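Local coordinates for predicted protein (Acinetobacter sp. RUH2624, PDB 4MEA) that hydrolyses epoxides as an enzyme of the alpha/beta hydrolase fold, a secreted protein related to the Cif virulence factors, at residues 262-267 / 288-293; 267-272 / 279-284; 127-132 / 151-156. All blocks are in the same frame, centred on the assembly; numbering follows the deposited sequence.

Contact 1 of 3, residues 262-267 / 288-293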
ATOM      1  N   LYS A 262      14.554 -13.523  24.266  1.00 17.45           N
ATOM      2  CA  LYS A 262      15.449 -12.890  23.313  1.00 27.95           C
ATOM      3  C   LYS A 262      16.489 -13.918  22.888  1.00 27.63           C
ATOM      4  O   LYS A 262      16.514 -15.042  23.405  1.00 21.40           O
ATOM      5  CB  LYS A 262      16.144 -11.690  23.946  1.00 29.19           C
ATOM      6  CG  LYS A 262      15.196 -10.603  24.411  1.00 35.46           C
ATOM      7  CD  LYS A 262      15.951  -9.504  25.143  1.00 44.49           C
ATOM      8  CE  LYS A 262      14.999  -8.420  25.630  1.00 54.77           C
ATOM      9  NZ  LYS A 262      15.705  -7.382  26.435  1.00 58.78           N
ATOM     10  N   LEU A 263      17.343 -13.531  21.950  1.00 17.82           N
ATOM     11  CA  LEU A 263      18.377 -14.422  21.441  1.00 21.24           C
ATOM     12  C   LEU A 263      19.640 -14.409  22.301  1.00 24.43           C
ATOM     13  O   LEU A 263      20.280 -13.367  22.465  1.00 22.48           O
ATOM     14  CB  LEU A 263      18.719 -14.071  19.990  1.00 23.97           C
ATOM     15  CG  LEU A 263      17.580 -14.327  18.997  1.00 27.67           C
ATOM     16  CD1 LEU A 263      18.011 -13.950  17.586  1.00 29.97           C
ATOM     17  CD2 LEU A 263      17.086 -15.786  19.070  1.00 14.32           C
ATOM     18  N   THR A 264      19.982 -15.576  22.847  1.00 28.47           N
ATOM     19  CA  THR A 264      21.191 -15.749  23.650  1.00 25.70           C
ATOM     20  C   THR A 264      22.270 -16.500  22.869  1.00 28.83           C
ATOM     21  O   THR A 264      23.380 -16.693  23.355  1.00 37.12           O
ATOM     22  CB  THR A 264      20.897 -16.505  24.969  1.00 21.29           C
ATOM     23  OG1 THR A 264      20.373 -17.801  24.673  1.00 23.84           O
ATOM     24  CG2 THR A 264      19.866 -15.747  25.812  1.00 14.90           C
ATOM     25  N   ILE A 265      21.931 -16.944  21.663  1.00 17.92           N
ATOM     26  CA  ILE A 265      22.910 -17.539  20.764  1.00 13.42           C
ATOM     27  C   ILE A 265      23.417 -16.434  19.849  1.00 18.81           C
ATOM     28  O   ILE A 265      22.762 -15.397  19.711  1.00 21.06           O
ATOM     29  CB  ILE A 265      22.288 -18.651  19.883  1.00 20.10           C
ATOM     30  CG1 ILE A 265      21.198 -18.076  18.977  1.00 10.48           C
ATOM     31  CG2 ILE A 265      21.738 -19.799  20.739  1.00 13.73           C
ATOM     32  CD1 ILE A 265      20.731 -19.054  17.885  1.00 12.53           C
ATOM     33  N   PRO A 266      24.586 -16.641  19.225  1.00 14.45           N
ATOM     34  CA  PRO A 266      25.087 -15.640  18.284  1.00 15.82           C
ATOM     35  C   PRO A 266      24.079 -15.437  17.153  1.00 19.10           C
ATOM     36  O   PRO A 266      23.505 -16.407  16.650  1.00 16.42           O
ATOM     37  CB  PRO A 266      26.372 -16.277  17.748  1.00 17.61           C
ATOM     38  CG  PRO A 266      26.789 -17.253  18.826  1.00 18.67           C
ATOM     39  CD  PRO A 266      25.505 -17.789  19.362  1.00 18.74           C
ATOM     40  N   SER A 267      23.860 -14.187  16.768  1.00 19.36           N
ATOM     41  CA  SER A 267      22.925 -13.886  15.697  1.00 15.45           C
ATOM     42  C   SER A 267      23.507 -12.824  14.774  1.00 17.60           C
ATOM     43  O   SER A 267      24.411 -12.078  15.156  1.00 20.35           O
ATOM     44  CB  SER A 267      21.591 -13.419  16.266  1.00 19.14           C
ATOM     45  OG  SER A 267      21.738 -12.212  16.991  1.00 17.60           O
ATOM     46  N   PHE A 288      16.170  -7.699  20.170  1.00 10.95           N
ATOM     47  CA  PHE A 288      16.176  -9.160  20.008  1.00 17.20           C
ATOM     48  C   PHE A 288      17.395  -9.876  20.588  1.00 22.33           C
ATOM     49  O   PHE A 288      17.384 -11.099  20.731  1.00 26.31           O
ATOM     50  CB  PHE A 288      16.017  -9.545  18.526  1.00 17.05           C
ATOM     51  CG  PHE A 288      14.606  -9.429  18.014  1.00 14.79           C
ATOM     52  CD1 PHE A 288      13.801 -10.552  17.902  1.00 14.98           C
ATOM     53  CD2 PHE A 288      14.084  -8.199  17.651  1.00 12.41           C
ATOM     54  CE1 PHE A 288      12.506 -10.450  17.434  1.00 16.84           C
ATOM     55  CE2 PHE A 288      12.787  -8.092  17.184  1.00 16.85           C
ATOM     56  CZ  PHE A 288      11.997  -9.219  17.077  1.00 12.83           C
ATOM     57  N   VAL A 289      18.449  -9.129  20.899  1.00 20.39           N
ATOM     58  CA  VAL A 289      19.690  -9.755  21.340  1.00 21.31           C
ATOM     59  C   VAL A 289      19.957  -9.509  22.823  1.00 24.81           C
ATOM     60  O   VAL A 289      19.935  -8.372  23.289  1.00 24.59           O
ATOM     61  CB  VAL A 289      20.892  -9.300  20.480  1.00 15.58           C
ATOM     62  CG1 VAL A 289      20.590  -9.507  18.995  1.00 15.79           C
ATOM     63  CG2 VAL A 289      21.233  -7.853  20.751  1.00 24.11           C
ATOM     64  N   ALA A 290      20.193 -10.586  23.565  1.00 21.59           N
ATOM     65  CA  ALA A 290      20.436 -10.485  25.004  1.00 27.00           C
ATOM     66  C   ALA A 290      21.815  -9.900  25.298  1.00 32.76           C
ATOM     67  O   ALA A 290      21.996  -9.169  26.275  1.00 32.26           O
ATOM     68  CB  ALA A 290      20.284 -11.845  25.671  1.00 23.77           C
ATOM     69  N   ASP A 291      22.781 -10.224  24.445  1.00 32.63           N
ATOM     70  CA  ASP A 291      24.150  -9.757  24.622  1.00 31.17           C
ATOM     71  C   ASP A 291      24.758  -9.315  23.292  1.00 33.21           C
ATOM     72  O   ASP A 291      25.017 -10.139  22.415  1.00 37.40           O
ATOM     73  CB  ASP A 291      25.001 -10.848  25.275  1.00 32.99           C
ATOM     74  CG  ASP A 291      26.463 -10.469  25.377  1.00 35.24           C
ATOM     75  OD1 ASP A 291      26.791  -9.278  25.190  1.00 39.54           O
ATOM     76  OD2 ASP A 291      27.286 -11.366  25.651  1.00 47.53           O
ATOM     77  N   PRO A 292      24.990  -8.003  23.150  1.00 34.53           N
ATOM     78  CA  PRO A 292      25.485  -7.349  21.935  1.00 29.91           C
ATOM     79  C   PRO A 292      26.785  -7.966  21.455  1.00 28.11           C
ATOM     80  O   PRO A 292      27.135  -7.840  20.283  1.00 28.91           O
ATOM     81  CB  PRO A 292      25.747  -5.915  22.397  1.00 35.46           C
ATOM     82  CG  PRO A 292      24.837  -5.717  23.545  1.00 38.00           C
ATOM     83  CD  PRO A 292      24.769  -7.038  24.241  1.00 38.60           C
ATOM     84  N   ALA A 293      27.506  -8.616  22.357  1.00 26.21           N
ATOM     85  CA  ALA A 293      28.783  -9.213  21.994  1.00 32.23           C
ATOM     86  C   ALA A 293      28.586 -10.402  21.063  1.00 25.00           C
ATOM     87  O   ALA A 293      29.505 -10.801  20.351  1.00 32.03           O
ATOM     88  CB  ALA A 293      29.558  -9.627  23.241  1.00 33.63           C
TER
HETATM   89  O   HOH W   1      22.553 -12.242  22.384  1.00 30.19           O

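Contact 2 of 3, residues 267-272 / 279-284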
ATOM      1  N   SER A 267      23.860 -14.187  16.768  1.00 19.36           N
ATOM      2  CA  SER A 267      22.925 -13.886  15.697  1.00 15.45           C
ATOM      3  C   SER A 267      23.507 -12.824  14.774  1.00 17.60           C
ATOM      4  O   SER A 267      24.411 -12.078  15.156  1.00 20.35           O
ATOM      5  CB  SER A 267      21.591 -13.419  16.266  1.00 19.14           C
ATOM      6  OG  SER A 267      21.738 -12.212  16.991  1.00 17.60           O
ATOM      7  N   MET A 268      22.998 -12.776  13.551  1.00 15.50           N
ATOM      8  CA  MET A 268      23.420 -11.771  12.589  1.00 14.37           C
ATOM      9  C   MET A 268      22.220 -11.161  11.882  1.00 16.67           C
ATOM     10  O   MET A 268      21.278 -11.877  11.520  1.00 10.38           O
ATOM     11  CB  MET A 268      24.375 -12.374  11.549  1.00 12.83           C
ATOM     12  CG  MET A 268      24.774 -11.390  10.441  1.00 13.76           C
ATOM     13  SD  MET A 268      26.237 -11.886   9.509  1.00 18.86           S
ATOM     14  CE  MET A 268      25.663 -13.374   8.694  1.00 10.47           C
ATOM     15  N   ALA A 269      22.257  -9.838  11.714  1.00 10.01           N
ATOM     16  CA  ALA A 269      21.408  -9.141  10.757  1.00 10.59           C
ATOM     17  C   ALA A 269      22.258  -8.878   9.525  1.00 15.27           C
ATOM     18  O   ALA A 269      23.303  -8.234   9.605  1.00  9.81           O
ATOM     19  CB  ALA A 269      20.886  -7.834  11.335  1.00 12.04           C
ATOM     20  N   LEU A 270      21.825  -9.412   8.391  1.00  8.79           N
ATOM     21  CA  LEU A 270      22.561  -9.266   7.142  1.00  7.89           C
ATOM     22  C   LEU A 270      21.608  -8.661   6.120  1.00 10.04           C
ATOM     23  O   LEU A 270      20.595  -9.262   5.769  1.00  8.59           O
ATOM     24  CB  LEU A 270      23.096 -10.633   6.688  1.00  6.30           C
ATOM     25  CG  LEU A 270      23.693 -10.805   5.297  1.00  5.00           C
ATOM     26  CD1 LEU A 270      24.919  -9.910   5.091  1.00  6.16           C
ATOM     27  CD2 LEU A 270      24.058 -12.281   5.074  1.00  5.60           C
ATOM     28  N   THR A 271      21.916  -7.452   5.671  1.00 10.05           N
ATOM     29  CA  THR A 271      20.965  -6.698   4.872  1.00 14.51           C
ATOM     30  C   THR A 271      21.632  -6.064   3.659  1.00 16.05           C
ATOM     31  O   THR A 271      22.859  -6.077   3.525  1.00  9.55           O
ATOM     32  CB  THR A 271      20.331  -5.572   5.698  1.00 16.99           C
ATOM     33  OG1 THR A 271      21.278  -4.508   5.843  1.00 15.36           O
ATOM     34  CG2 THR A 271      19.912  -6.072   7.074  1.00  8.85           C
ATOM     35  N   GLY A 272      20.812  -5.503   2.777  1.00 13.38           N
ATOM     36  CA  GLY A 272      21.320  -4.808   1.612  1.00 10.73           C
ATOM     37  C   GLY A 272      21.080  -3.319   1.728  1.00 12.92           C
ATOM     38  O   GLY A 272      19.967  -2.884   2.009  1.00 14.29           O
ATOM     39  N   VAL A 279      16.880  -1.153   8.864  1.00 11.52           N
ATOM     40  CA  VAL A 279      15.754  -1.429   9.757  1.00 11.19           C
ATOM     41  C   VAL A 279      15.992  -2.668  10.638  1.00 10.17           C
ATOM     42  O   VAL A 279      15.863  -2.603  11.855  1.00 10.60           O
ATOM     43  CB  VAL A 279      14.427  -1.594   8.982  1.00 13.09           C
ATOM     44  CG1 VAL A 279      13.290  -2.011   9.936  1.00  5.73           C
ATOM     45  CG2 VAL A 279      14.079  -0.306   8.237  1.00 13.59           C
ATOM     46  N   LEU A 280      16.343  -3.788  10.020  1.00 13.01           N
ATOM     47  CA  LEU A 280      16.593  -5.018  10.765  1.00  8.15           C
ATOM     48  C   LEU A 280      17.819  -4.884  11.667  1.00 10.24           C
ATOM     49  O   LEU A 280      17.843  -5.410  12.777  1.00 13.61           O
ATOM     50  CB  LEU A 280      16.793  -6.193   9.799  1.00 10.10           C
ATOM     51  CG  LEU A 280      17.099  -7.557  10.430  1.00 11.25           C
ATOM     52  CD1 LEU A 280      15.906  -8.055  11.230  1.00  8.80           C
ATOM     53  CD2 LEU A 280      17.505  -8.597   9.370  1.00  8.36           C
ATOM     54  N   VAL A 281      18.843  -4.188  11.184  1.00 12.55           N
ATOM     55  CA  VAL A 281      20.075  -4.017  11.953  1.00 13.58           C
ATOM     56  C   VAL A 281      19.781  -3.341  13.293  1.00 17.86           C
ATOM     57  O   VAL A 281      20.205  -3.819  14.352  1.00 16.59           O
ATOM     58  CB  VAL A 281      21.122  -3.211  11.158  1.00 15.36           C
ATOM     59  CG1 VAL A 281      22.306  -2.850  12.034  1.00 17.94           C
ATOM     60  CG2 VAL A 281      21.567  -4.000   9.932  1.00 14.01           C
ATOM     61  N   LYS A 282      19.027  -2.248  13.235  1.00 14.49           N
ATOM     62  CA  LYS A 282      18.638  -1.508  14.425  1.00 16.20           C
ATOM     63  C   LYS A 282      17.661  -2.293  15.285  1.00 15.93           C
ATOM     64  O   LYS A 282      17.740  -2.262  16.513  1.00 13.79           O
ATOM     65  CB  LYS A 282      18.011  -0.164  14.036  1.00 16.65           C
ATOM     66  CG  LYS A 282      18.966   0.780  13.338  1.00 17.96           C
ATOM     67  CD  LYS A 282      18.273   2.106  13.027  1.00 23.10           C
ATOM     68  CE  LYS A 282      19.198   3.036  12.261  1.00 40.40           C
ATOM     69  NZ  LYS A 282      18.555   4.358  12.003  1.00 52.92           N
ATOM     70  N   GLU A 283      16.735  -2.993  14.635  1.00 10.95           N
ATOM     71  CA  GLU A 283      15.699  -3.723  15.350  1.00 10.55           C
ATOM     72  C   GLU A 283      16.290  -4.820  16.222  1.00 12.59           C
ATOM     73  O   GLU A 283      15.995  -4.888  17.414  1.00 17.23           O
ATOM     74  CB  GLU A 283      14.678  -4.339  14.383  1.00 11.05           C
ATOM     75  CG  GLU A 283      13.573  -5.137  15.105  1.00  4.15           C
ATOM     76  CD  GLU A 283      12.719  -5.971  14.157  1.00 13.38           C
ATOM     77  OE1 GLU A 283      13.183  -6.277  13.043  1.00  7.46           O
ATOM     78  OE2 GLU A 283      11.584  -6.334  14.533  1.00 12.30           O
ATOM     79  N   MET A 284      17.112  -5.684  15.625  1.00 16.92           N
ATOM     80  CA  MET A 284      17.715  -6.786  16.379  1.00 18.60           C
ATOM     81  C   MET A 284      18.608  -6.285  17.520  1.00 14.24           C
ATOM     82  O   MET A 284      18.515  -6.772  18.634  1.00 13.93           O
ATOM     83  CB  MET A 284      18.487  -7.743  15.461  1.00 20.30           C
ATOM     84  CG  MET A 284      17.595  -8.603  14.571  1.00 12.34           C
ATOM     85  SD  MET A 284      18.564  -9.743  13.570  1.00 17.54           S
ATOM     86  CE  MET A 284      19.183 -10.868  14.830  1.00 18.58           C
TER

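Contact 3 of 3, residues 127-132 / 151-156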
ATOM      1  N   PRO A 127      23.481 -29.893  16.557  1.00 22.42           N
ATOM      2  CA  PRO A 127      22.837 -28.605  16.273  1.00 23.67           C
ATOM      3  C   PRO A 127      22.958 -28.211  14.801  1.00 19.45           C
ATOM      4  O   PRO A 127      23.616 -28.901  14.018  1.00 19.38           O
ATOM      5  CB  PRO A 127      23.632 -27.625  17.141  1.00 26.42           C
ATOM      6  CG  PRO A 127      24.994 -28.215  17.190  1.00 28.19           C
ATOM      7  CD  PRO A 127      24.798 -29.721  17.191  1.00 26.43           C
ATOM      8  N   ILE A 128      22.328 -27.103  14.433  1.00 17.26           N
ATOM      9  CA  ILE A 128      22.341 -26.651  13.049  1.00 18.69           C
ATOM     10  C   ILE A 128      22.492 -25.147  13.029  1.00 15.62           C
ATOM     11  O   ILE A 128      22.374 -24.491  14.065  1.00 18.19           O
ATOM     12  CB  ILE A 128      21.015 -26.985  12.323  1.00 17.55           C
ATOM     13  CG1 ILE A 128      19.872 -26.132  12.894  1.00 14.98           C
ATOM     14  CG2 ILE A 128      20.712 -28.482  12.404  1.00 13.18           C
ATOM     15  CD1 ILE A 128      18.538 -26.297  12.184  1.00 13.95           C
ATOM     16  N   TYR A 129      22.756 -24.606  11.846  1.00 17.11           N
ATOM     17  CA  TYR A 129      22.727 -23.163  11.646  1.00 17.20           C
ATOM     18  C   TYR A 129      21.452 -22.845  10.868  1.00 20.49           C
ATOM     19  O   TYR A 129      21.008 -23.656  10.053  1.00 10.61           O
ATOM     20  CB  TYR A 129      23.955 -22.703  10.867  1.00 10.93           C
ATOM     21  CG  TYR A 129      25.273 -22.988  11.559  1.00 17.02           C
ATOM     22  CD1 TYR A 129      25.469 -22.654  12.890  1.00 18.85           C
ATOM     23  CD2 TYR A 129      26.322 -23.587  10.876  1.00 16.21           C
ATOM     24  CE1 TYR A 129      26.674 -22.908  13.521  1.00 24.85           C
ATOM     25  CE2 TYR A 129      27.529 -23.847  11.498  1.00 21.14           C
ATOM     26  CZ  TYR A 129      27.701 -23.504  12.822  1.00 24.13           C
ATOM     27  OH  TYR A 129      28.903 -23.761  13.447  1.00 20.37           O
ATOM     28  N   TYR A 130      20.875 -21.672  11.121  1.00 13.80           N
ATOM     29  CA  TYR A 130      19.582 -21.291  10.560  1.00 10.55           C
ATOM     30  C   TYR A 130      19.702 -19.929   9.868  1.00 10.51           C
ATOM     31  O   TYR A 130      20.157 -18.950  10.465  1.00  7.79           O
ATOM     32  CB  TYR A 130      18.537 -21.229  11.679  1.00  9.79           C
ATOM     33  CG  TYR A 130      17.091 -21.207  11.230  1.00 11.85           C
ATOM     34  CD1 TYR A 130      16.363 -22.390  11.116  1.00 15.52           C
ATOM     35  CD2 TYR A 130      16.435 -20.005  10.962  1.00 10.90           C
ATOM     36  CE1 TYR A 130      15.027 -22.384  10.730  1.00 14.76           C
ATOM     37  CE2 TYR A 130      15.088 -19.989  10.566  1.00  5.33           C
ATOM     38  CZ  TYR A 130      14.392 -21.185  10.459  1.00  8.51           C
ATOM     39  OH  TYR A 130      13.056 -21.198  10.076  1.00 11.92           O
ATOM     40  N   VAL A 131      19.312 -19.885   8.596  1.00 11.09           N
ATOM     41  CA  VAL A 131      19.493 -18.701   7.764  1.00 13.17           C
ATOM     42  C   VAL A 131      18.147 -18.375   7.123  1.00 11.39           C
ATOM     43  O   VAL A 131      17.542 -19.230   6.466  1.00 16.30           O
ATOM     44  CB  VAL A 131      20.589 -18.931   6.679  1.00 11.30           C
ATOM     45  CG1 VAL A 131      20.725 -17.717   5.758  1.00  8.06           C
ATOM     46  CG2 VAL A 131      21.934 -19.259   7.332  1.00  7.62           C
ATOM     47  N   SER A 132      17.673 -17.148   7.329  1.00 10.37           N
ATOM     48  CA  SER A 132      16.323 -16.767   6.915  1.00  9.05           C
ATOM     49  C   SER A 132      16.326 -15.449   6.128  1.00 12.37           C
ATOM     50  O   SER A 132      17.180 -14.597   6.362  1.00  9.53           O
ATOM     51  CB  SER A 132      15.445 -16.649   8.166  1.00 13.47           C
ATOM     52  OG  SER A 132      14.188 -16.084   7.873  1.00 14.17           O
ATOM     53  N   ILE A 151      19.365 -24.816  17.555  1.00 16.98           N
ATOM     54  CA  ILE A 151      19.888 -23.770  16.681  1.00 18.80           C
ATOM     55  C   ILE A 151      21.107 -23.160  17.368  1.00 18.22           C
ATOM     56  O   ILE A 151      20.991 -22.545  18.434  1.00 19.37           O
ATOM     57  CB  ILE A 151      18.854 -22.658  16.407  1.00 14.78           C
ATOM     58  CG1 ILE A 151      17.491 -23.243  16.030  1.00 17.41           C
ATOM     59  CG2 ILE A 151      19.365 -21.714  15.312  1.00 15.63           C
ATOM     60  CD1 ILE A 151      17.453 -23.913  14.662  1.00 17.32           C
ATOM     61  N   LYS A 152      22.275 -23.340  16.761  1.00 15.73           N
ATOM     62  CA  LYS A 152      23.527 -22.870  17.344  1.00 19.79           C
ATOM     63  C   LYS A 152      23.784 -21.398  17.037  1.00 18.71           C
ATOM     64  O   LYS A 152      24.274 -20.652  17.888  1.00 13.03           O
ATOM     65  CB  LYS A 152      24.693 -23.717  16.828  1.00 19.19           C
ATOM     66  CG  LYS A 152      26.018 -23.436  17.511  1.00 29.11           C
ATOM     67  CD  LYS A 152      27.082 -24.413  17.045  1.00 38.39           C
ATOM     68  CE  LYS A 152      28.373 -24.237  17.823  1.00 47.50           C
ATOM     69  NZ  LYS A 152      29.369 -25.281  17.460  1.00 54.77           N
ATOM     70  N   LYS A 153      23.472 -21.004  15.804  1.00 15.47           N
ATOM     71  CA  LYS A 153      23.601 -19.624  15.343  1.00 12.15           C
ATOM     72  C   LYS A 153      22.490 -19.342  14.338  1.00 15.15           C
ATOM     73  O   LYS A 153      22.054 -20.246  13.616  1.00 14.26           O
ATOM     74  CB  LYS A 153      24.946 -19.396  14.659  1.00 15.68           C
ATOM     75  CG  LYS A 153      26.156 -19.695  15.521  1.00 24.48           C
ATOM     76  CD  LYS A 153      27.444 -19.474  14.748  1.00 27.98           C
ATOM     77  CE  LYS A 153      28.659 -19.710  15.634  1.00 28.95           C
ATOM     78  NZ  LYS A 153      29.925 -19.393  14.924  1.00 29.85           N
ATOM     79  N   ALA A 154      22.056 -18.087  14.273  1.00 14.87           N
ATOM     80  CA  ALA A 154      20.936 -17.703  13.413  1.00 16.97           C
ATOM     81  C   ALA A 154      21.217 -16.411  12.656  1.00 19.23           C
ATOM     82  O   ALA A 154      21.770 -15.465  13.217  1.00 13.69           O
ATOM     83  CB  ALA A 154      19.662 -17.554  14.233  1.00 16.10           C
ATOM     84  N   VAL A 155      20.818 -16.382  11.386  1.00  9.35           N
ATOM     85  CA  VAL A 155      20.967 -15.200  10.548  1.00  7.25           C
ATOM     86  C   VAL A 155      19.599 -14.821   9.994  1.00  5.62           C
ATOM     87  O   VAL A 155      18.896 -15.674   9.452  1.00  8.60           O
ATOM     88  CB  VAL A 155      21.899 -15.479   9.347  1.00 15.40           C
ATOM     89  CG1 VAL A 155      22.083 -14.208   8.513  1.00  9.23           C
ATOM     90  CG2 VAL A 155      23.232 -16.040   9.817  1.00 14.25           C
ATOM     91  N   PHE A 156      19.230 -13.549  10.141  1.00 13.75           N
ATOM     92  CA  PHE A 156      18.026 -13.002   9.515  1.00 11.61           C
ATOM     93  C   PHE A 156      18.464 -11.994   8.458  1.00 12.28           C
ATOM     94  O   PHE A 156      19.395 -11.211   8.683  1.00 11.27           O
ATOM     95  CB  PHE A 156      17.131 -12.328  10.564  1.00  5.47           C
ATOM     96  CG  PHE A 156      16.643 -13.268  11.640  1.00 12.71           C
ATOM     97  CD1 PHE A 156      15.445 -13.953  11.491  1.00 14.09           C
ATOM     98  CD2 PHE A 156      17.386 -13.467  12.796  1.00 17.81           C
ATOM     99  CE1 PHE A 156      14.990 -14.816  12.482  1.00 13.11           C
ATOM    100  CE2 PHE A 156      16.942 -14.336  13.784  1.00 14.05           C
ATOM    101  CZ  PHE A 156      15.740 -15.006  13.624  1.00 15.50           C
TER

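Contact 1 of 3, residues 262-267 / 288-293
Ser267 turns its OG into the position between the backbone N and the carbonyl carbon (chi1 63°), while Val289 sets CG1 anti to its own carbonyl carbon (chi1 -53°). The two atoms meet at 3.6 Å, a van der Waals contact between a hydroxyl oxygen and a methyl group. The backbones do most of the holding. Leu263 and Val289 face each other in a single beta bridge: the N-H of Leu263 donates to Phe288 O at 2.7 Å, in a nearly straight bond, and Ala290 N donates back to Leu263 O at 3.0 Å, with the donor tilted out of the carbonyl plane. The carbonyl of Phe288 is also sheltered by carbon, with Leu263 CB at 3.3 Å from Phe288 O and Lys262 CB on it as well, although the extended lysine chain then leads away. This bridge ties together two connections of the alpha/beta hydrolase fold, the loop that runs into strand 267-272 and the one that carries the chain from helix 279-288 to strand 295-300. It thus clasps the start and the return of one beta-alpha-beta crossover. Gln148 also holds the first loop, its OE1 accepting from Thr264 N and Ile265 N. Toward the exposed margin the contact thins to a methyl pair, Thr264 CG2 and Ala290 CB at 3.9 Å. A water accepts from Asp291 N at 2.9 Å, and just beyond it Asp291 OD1 takes the N-H of Ala293 from above the carboxylate plane, making an Asx turn at the entry to the short 3-10 segment.

Contact 2 of 3, residues 267-272 / 279-284
Ala269 puts its CB into the middle of the helix face formed by Leu280, Val281 and Met284. This is the first half of a beta-alpha-beta crossover of the alpha/beta hydrolase fold: strand 267-272 is followed by helix 279-288, which lies back over the sheet nearly antiparallel to it, the short segments meeting at 160° with their axes 7.8 Å apart at closest approach.

The purely apolar contacts centre on that one methyl group. Ala269 CB has Leu280 CG 3.9 Å away and Val281 CG2 at 4.1 Å, so the small residue lets the helix settle close to the strand. Two residues on, Thr271 uses its methyl branch: CG2 reaches Val281 CG2 at 3.9 Å, the two side chains crossing at about a right angle, and Leu280 CB lies just beyond. The hydroxyl branch of Thr271 instead serves the connecting loop, where OG1 is hydrogen-bonded to Asn277 O.

Sulfur contacts cover the beginning of the strand. Met284 SD rests on Ala269 CB at 3.7 Å and passes Met268 O at a longer 4.0 Å. Phe156 of strand 151-157 also packs against Leu280 and Met284, and Tyr295 of strand 295-300 against Ala269 and Met284, so the neighbouring strands complete this buried layer. Met268 and Leu270 point to the other face of the sheet, where helix 307-323 covers them. At the far end of the methionine, chi3 (69°) bends the chain and turns the terminal methyl toward the serine, leaving Met284 CE 3.6 Å from Ser267 OG.

Contact 3 of 3, residues 127-132 / 151-156
Tyr130 is clamped through its backbone between Lys153 and Val155, in the tight half of a parallel strand pair. Strands 128-133 and 151-157 are joined through helix 136-146 as a beta-alpha-beta unit at the heart of the alpha/beta hydrolase sheet. In this fold the nucleophile elbow characteristically follows the first of these strands. The axes run 4.7 Å apart and only 8° from parallel. Tyr130 N donates to Lys153 O at 3.1 Å, Tyr130 O accepts from Val155 N at 2.8 Å, and Ser132 N donates to Val155 O. The CA-H groups of Ala154 and Val131 add close contacts to carbonyls across the strands. Tyr130, Ala154, Ser132 and Phe156 face helix 136-146, where Tyr130 OH is hydrogen-bonded to Ser140 OG and Ser132 OG to Asn137 OD1; Val131 and Val155 point to the opposite face and pack on helix 307-323.

Toward Pro127 the pairing changes character. Ile128 stands opposite Ile151 but Tyr130 opposite Ala154, so the second strand holds one residue more. Lys152 N still donates straight to Ile128 O at 2.9 Å, whereas the next amide, Lys153 N, is buried with no partner and lies in plane at the edge of the Tyr129 ring. Carbon contacts fill this end: Ile151 keeps CG1 beside its backbone N (chi1 -47°), and chi2 (-70°) then swings CD1 to meet Ile128 CD1 at 3.6 Å. On the solvent side, the exposed Lys152 and Pro127 touch only lightly, CB to CB at 4.1 Å. Both lysines run alongside Tyr129, pointing the same way as its ring. Lys153 NZ is hydrogen-bonded to the carbonyl oxygens of Phe322 and Leu323, while lower on the chain Lys153 CD lies 3.7 Å from Tyr129 CE1.

Contact 3 closes first along the chain; contact 2 follows, nested inside the loop that contact 1 closes. Their centres form a compact group: contact 1 lies about 12 Å from each of the others, and contacts 2 and 3 are about 14 Å apart. Contacts 2 and 3 share the main sheet, where strands 151-157 and 267-272 are neighbours although helices 181-185 to 246-258 intervene in sequence. Met268 N probably bonds to Ala154 O, and Met268 O to Phe156 N, at their seam. Contact 1 joins through Ser267, shared with contact 2, and a probable bond of Pro266 O with Ala154 N. Two beta-alpha-beta units, far apart in sequence, thereby lie side by side in the hydrolase core.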